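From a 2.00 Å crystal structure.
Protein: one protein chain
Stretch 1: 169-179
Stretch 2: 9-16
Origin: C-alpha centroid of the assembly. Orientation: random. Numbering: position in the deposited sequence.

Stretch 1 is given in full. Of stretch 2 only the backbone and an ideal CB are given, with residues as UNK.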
# COMPACT_ATOMS: atom_id res chain seq x y z
N SER A 169 15.09 -18.13 9.90
CA SER A 169 13.91 -18.55 9.16
C SER A 169 13.58 -17.62 8.01
O SER A 169 13.48 -18.07 6.86
CB SER A 169 12.72 -18.75 10.10
OG SER A 169 12.98 -19.84 11.00
N PHE A 170 13.43 -16.33 8.30
CA PHE A 170 13.06 -15.35 7.27
C PHE A 170 14.15 -15.09 6.21
O PHE A 170 13.82 -15.01 5.03
CB PHE A 170 12.53 -14.03 7.86
CG PHE A 170 11.22 -14.14 8.58
CD1 PHE A 170 10.47 -15.32 8.55
CD2 PHE A 170 10.71 -13.05 9.28
CE1 PHE A 170 9.23 -15.42 9.21
CE2 PHE A 170 9.47 -13.13 9.95
CZ PHE A 170 8.73 -14.32 9.91
N PRO A 171 15.44 -14.94 6.62
CA PRO A 171 16.55 -14.85 5.66
C PRO A 171 16.68 -15.99 4.64
O PRO A 171 16.87 -15.72 3.45
CB PRO A 171 17.79 -14.78 6.57
CG PRO A 171 17.31 -14.15 7.78
CD PRO A 171 15.94 -14.72 8.00
N ASN A 172 16.63 -17.25 5.09
CA ASN A 172 16.57 -18.41 4.18
C ASN A 172 15.39 -18.37 3.20
O ASN A 172 15.54 -18.70 2.03
CB ASN A 172 16.56 -19.73 4.97
CG ASN A 172 17.96 -20.15 5.43
OD1 ASN A 172 18.69 -19.36 6.03
ND2 ASN A 172 18.33 -21.40 5.14
N TYR A 173 14.22 -17.95 3.69
CA TYR A 173 12.99 -17.83 2.91
C TYR A 173 13.11 -16.79 1.78
O TYR A 173 12.77 -17.08 0.62
CB TYR A 173 11.83 -17.50 3.85
CG TYR A 173 10.44 -17.58 3.28
CD1 TYR A 173 10.04 -18.62 2.43
CD2 TYR A 173 9.50 -16.63 3.62
CE1 TYR A 173 8.71 -18.67 1.92
CE2 TYR A 173 8.20 -16.68 3.13
CZ TYR A 173 7.81 -17.70 2.28
OH TYR A 173 6.50 -17.70 1.82
N ILE A 174 13.60 -15.59 2.11
CA ILE A 174 13.83 -14.52 1.14
C ILE A 174 14.73 -15.02 -0.01
O ILE A 174 14.43 -14.81 -1.19
CB ILE A 174 14.50 -13.29 1.82
CG1 ILE A 174 13.53 -12.60 2.78
CG2 ILE A 174 14.98 -12.30 0.78
CD1 ILE A 174 14.20 -11.59 3.74
N LEU A 175 15.81 -15.69 0.37
CA LEU A 175 16.81 -16.21 -0.54
C LEU A 175 16.23 -17.20 -1.54
O LEU A 175 16.48 -17.10 -2.74
CB LEU A 175 17.93 -16.87 0.26
CG LEU A 175 19.25 -16.10 0.38
CD1 LEU A 175 19.03 -14.70 0.92
CD2 LEU A 175 20.24 -16.88 1.24
N MET A 176 15.44 -18.14 -1.03
CA MET A 176 14.76 -19.12 -1.87
C MET A 176 13.70 -18.46 -2.77
O MET A 176 13.57 -18.82 -3.95
CB MET A 176 14.20 -20.27 -1.02
CG MET A 176 15.31 -21.06 -0.27
SD MET A 176 14.86 -22.55 0.67
CE MET A 176 15.11 -23.85 -0.56
N LEU A 177 12.99 -17.46 -2.24
CA LEU A 177 11.94 -16.77 -3.00
C LEU A 177 12.55 -15.92 -4.10
O LEU A 177 12.02 -15.82 -5.20
CB LEU A 177 11.09 -15.89 -2.10
CG LEU A 177 10.10 -16.50 -1.09
CD1 LEU A 177 9.50 -15.39 -0.25
CD2 LEU A 177 9.01 -17.35 -1.75
N HIS A 178 13.67 -15.28 -3.76
CA HIS A 178 14.41 -14.45 -4.69
C HIS A 178 14.86 -15.26 -5.91
O HIS A 178 14.75 -14.78 -7.03
CB HIS A 178 15.61 -13.84 -3.95
CG HIS A 178 16.28 -12.73 -4.69
ND1 HIS A 178 17.49 -12.90 -5.34
CD2 HIS A 178 15.92 -11.45 -4.90
CE1 HIS A 178 17.85 -11.76 -5.91
NE2 HIS A 178 16.91 -10.86 -5.65
N GLU A 179 15.35 -16.47 -5.68
CA GLU A 179 15.81 -17.39 -6.73
C GLU A 179 14.69 -17.93 -7.67
O GLU A 179 14.94 -18.22 -8.85
CB GLU A 179 16.60 -18.54 -6.06
CG GLU A 179 16.63 -19.89 -6.77
CD GLU A 179 17.66 -20.85 -6.18
OE1 GLU A 179 18.73 -20.39 -5.73
OE2 GLU A 179 17.41 -22.08 -6.19
N UNK A 9 15.19 -3.87 -2.67
CA UNK A 9 13.77 -3.89 -2.36
C UNK A 9 13.31 -5.33 -2.53
O UNK A 9 12.35 -5.77 -1.90
CB UNK A 9 12.98 -2.93 -3.25
N UNK A 10 14.03 -6.06 -3.38
CA UNK A 10 13.67 -7.43 -3.71
C UNK A 10 13.98 -8.43 -2.60
O UNK A 10 13.48 -9.56 -2.63
CB UNK A 10 14.40 -7.85 -4.99
N UNK A 11 14.80 -8.02 -1.63
CA UNK A 11 15.09 -8.84 -0.45
C UNK A 11 14.53 -8.22 0.84
O UNK A 11 15.17 -8.26 1.90
CB UNK A 11 16.60 -9.04 -0.31
N UNK A 12 13.34 -7.63 0.71
CA UNK A 12 12.62 -7.02 1.82
C UNK A 12 11.29 -7.74 1.98
O UNK A 12 10.36 -7.59 1.17
CB UNK A 12 12.41 -5.52 1.59
N UNK A 13 11.23 -8.54 3.04
CA UNK A 13 10.06 -9.33 3.40
C UNK A 13 9.27 -8.62 4.50
O UNK A 13 9.83 -8.26 5.52
CB UNK A 13 10.47 -10.73 3.85
N UNK A 14 7.97 -8.43 4.28
CA UNK A 14 7.09 -7.75 5.22
C UNK A 14 5.79 -8.51 5.44
O UNK A 14 5.28 -9.14 4.53
CB UNK A 14 6.79 -6.34 4.72
N UNK A 15 5.26 -8.39 6.66
CA UNK A 15 4.02 -8.99 7.08
C UNK A 15 3.16 -7.88 7.69
O UNK A 15 3.62 -7.10 8.53
CB UNK A 15 4.26 -10.13 8.07
N UNK A 16 1.90 -7.83 7.28
CA UNK A 16 0.92 -6.87 7.77
C UNK A 16 -0.31 -7.64 8.27
O UNK A 16 -0.94 -8.32 7.48
CB UNK A 16 0.54 -5.87 6.68

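Position 9 opens a type I turn, and its CB has nothing of stretch 1 within 5.5 Å. The helix sets no condition here, so small, polar and charged residues would all serve. The deposited residue is Glu9; its backbone O accepts a weak hydrogen bond from N of position 12, 3.4 Å away, which closes the turn.

At position 10, still in the turn with phi/psi of -75/-15, CA-to-CB points toward the helix, and the ideal CB lies 3.9 Å from CD2 of His178. With a ring already so near, a short side chain is the simplest answer, alanine or serine for instance, though a longer one could turn aside. Ser10 takes the place. Its OG sits near the plane of the imidazole, 3.7 Å from His178 CD2, a contact at the ring edge and not a hydrogen bond.

Position 11 is where the backbones come nearest: its CA is 6.0 Å from the CA of Ile174. The ideal CB is 3.8 Å from CG2 of Ile174, yet CA-to-CB points sideways, so a side chain can run along the helix surface between what His178 and Leu175 offer. A long, flexible chain with an aliphatic stem suits this, whether glutamine, methionine, lysine or arginine. Gln11, with chi1 in m and chi2 in t, lays its stem over the imidazole: CG is 4.2 Å from the centroid of the His178 ring in an off-centre CH-pi contact. The amide continues to the far end of Leu175, where NE2 comes to 4.2 Å from CD1. The CA-to-CB bond of Leu175 points away from stretch 2, but the end of its side chain comes nearer.

Position 12 begins the strand, and its CB points away from the helix. Stretch 1 neither asks for nor forbids any particular side chain; Phe12 has its ring on that other side.

At position 13 the alternation of the strand brings CB back toward the helix, with the ideal CB 3.7 Å from CG1 of Ile174. Beyond it wait the rings of Phe170 and Tyr173, a setting for a large apolar residue; leucine or methionine could fill it, but an aromatic can use both rings. Phe13, with chi1 in t, does so. It presents an edge to the face of Phe170, centroids 5.4 Å apart and planes at 64°, and offers a face to the edge of Tyr173 in an offset arrangement, centroids 5.5 Å apart and planes at 81°. Its CB keeps the 3.7 Å contact with Ile174 CG1.

Position 14 is out of reach of the helix and free of its demands. It holds Gln14, whose OE1 is hydrogen-bonded elsewhere in the structure.

Position 15 points toward stretch 1 again, but no helix atom lies within 5.5 Å of the ideal CB. A side chain must extend to meet the Phe170 ring, so leucine, methionine or phenylalanine would suit. Leu15 reaches it with CD1, 4.1 Å from Phe170 CZ.

Position 16 is out of reach of the helix, which leaves polar and apolar side chains equally possible; Phe16 is deposited there and takes no part in the contact.

Stretch 2 9-16: ESQFFQLF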
# COMPACT_ATOMS: atom_id res chain seq x y z
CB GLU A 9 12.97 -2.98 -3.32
CG GLU A 9 12.94 -1.48 -2.93
CD GLU A 9 11.99 -0.61 -3.79
OE1 GLU A 9 10.96 -1.11 -4.29
OE2 GLU A 9 12.26 0.61 -3.93
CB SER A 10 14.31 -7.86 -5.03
OG SER A 10 13.46 -8.78 -5.69
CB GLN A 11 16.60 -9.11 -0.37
CG GLN A 11 17.08 -9.93 -1.56
CD GLN A 11 18.57 -10.07 -1.62
OE1 GLN A 11 19.30 -9.08 -1.77
NE2 GLN A 11 19.04 -11.30 -1.54
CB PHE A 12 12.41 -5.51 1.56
CG PHE A 12 11.85 -4.72 2.76
CD1 PHE A 12 11.90 -5.21 4.06
CD2 PHE A 12 11.31 -3.45 2.57
CE1 PHE A 12 11.40 -4.46 5.14
CE2 PHE A 12 10.83 -2.70 3.64
CZ PHE A 12 10.87 -3.22 4.93
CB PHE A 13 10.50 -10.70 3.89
CG PHE A 13 9.38 -11.63 4.17
CD1 PHE A 13 8.57 -12.10 3.13
CD2 PHE A 13 9.11 -12.03 5.46
CE1 PHE A 13 7.51 -12.98 3.38
CE2 PHE A 13 8.04 -12.90 5.73
CZ PHE A 13 7.26 -13.38 4.67
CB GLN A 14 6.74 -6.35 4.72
CG GLN A 14 7.90 -5.39 4.68
CD GLN A 14 7.44 -3.98 4.32
OE1 GLN A 14 7.12 -3.19 5.19
NE2 GLN A 14 7.39 -3.69 3.02
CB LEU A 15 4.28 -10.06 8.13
CG LEU A 15 5.03 -11.35 7.79
CD1 LEU A 15 5.43 -12.11 9.07
CD2 LEU A 15 4.18 -12.24 6.91
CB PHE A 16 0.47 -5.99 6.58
CG PHE A 16 1.56 -5.16 5.99
CD1 PHE A 16 1.75 -3.86 6.40
CD2 PHE A 16 2.41 -5.68 5.02
CE1 PHE A 16 2.78 -3.07 5.85
CE2 PHE A 16 3.45 -4.91 4.47
CZ PHE A 16 3.63 -3.62 4.89
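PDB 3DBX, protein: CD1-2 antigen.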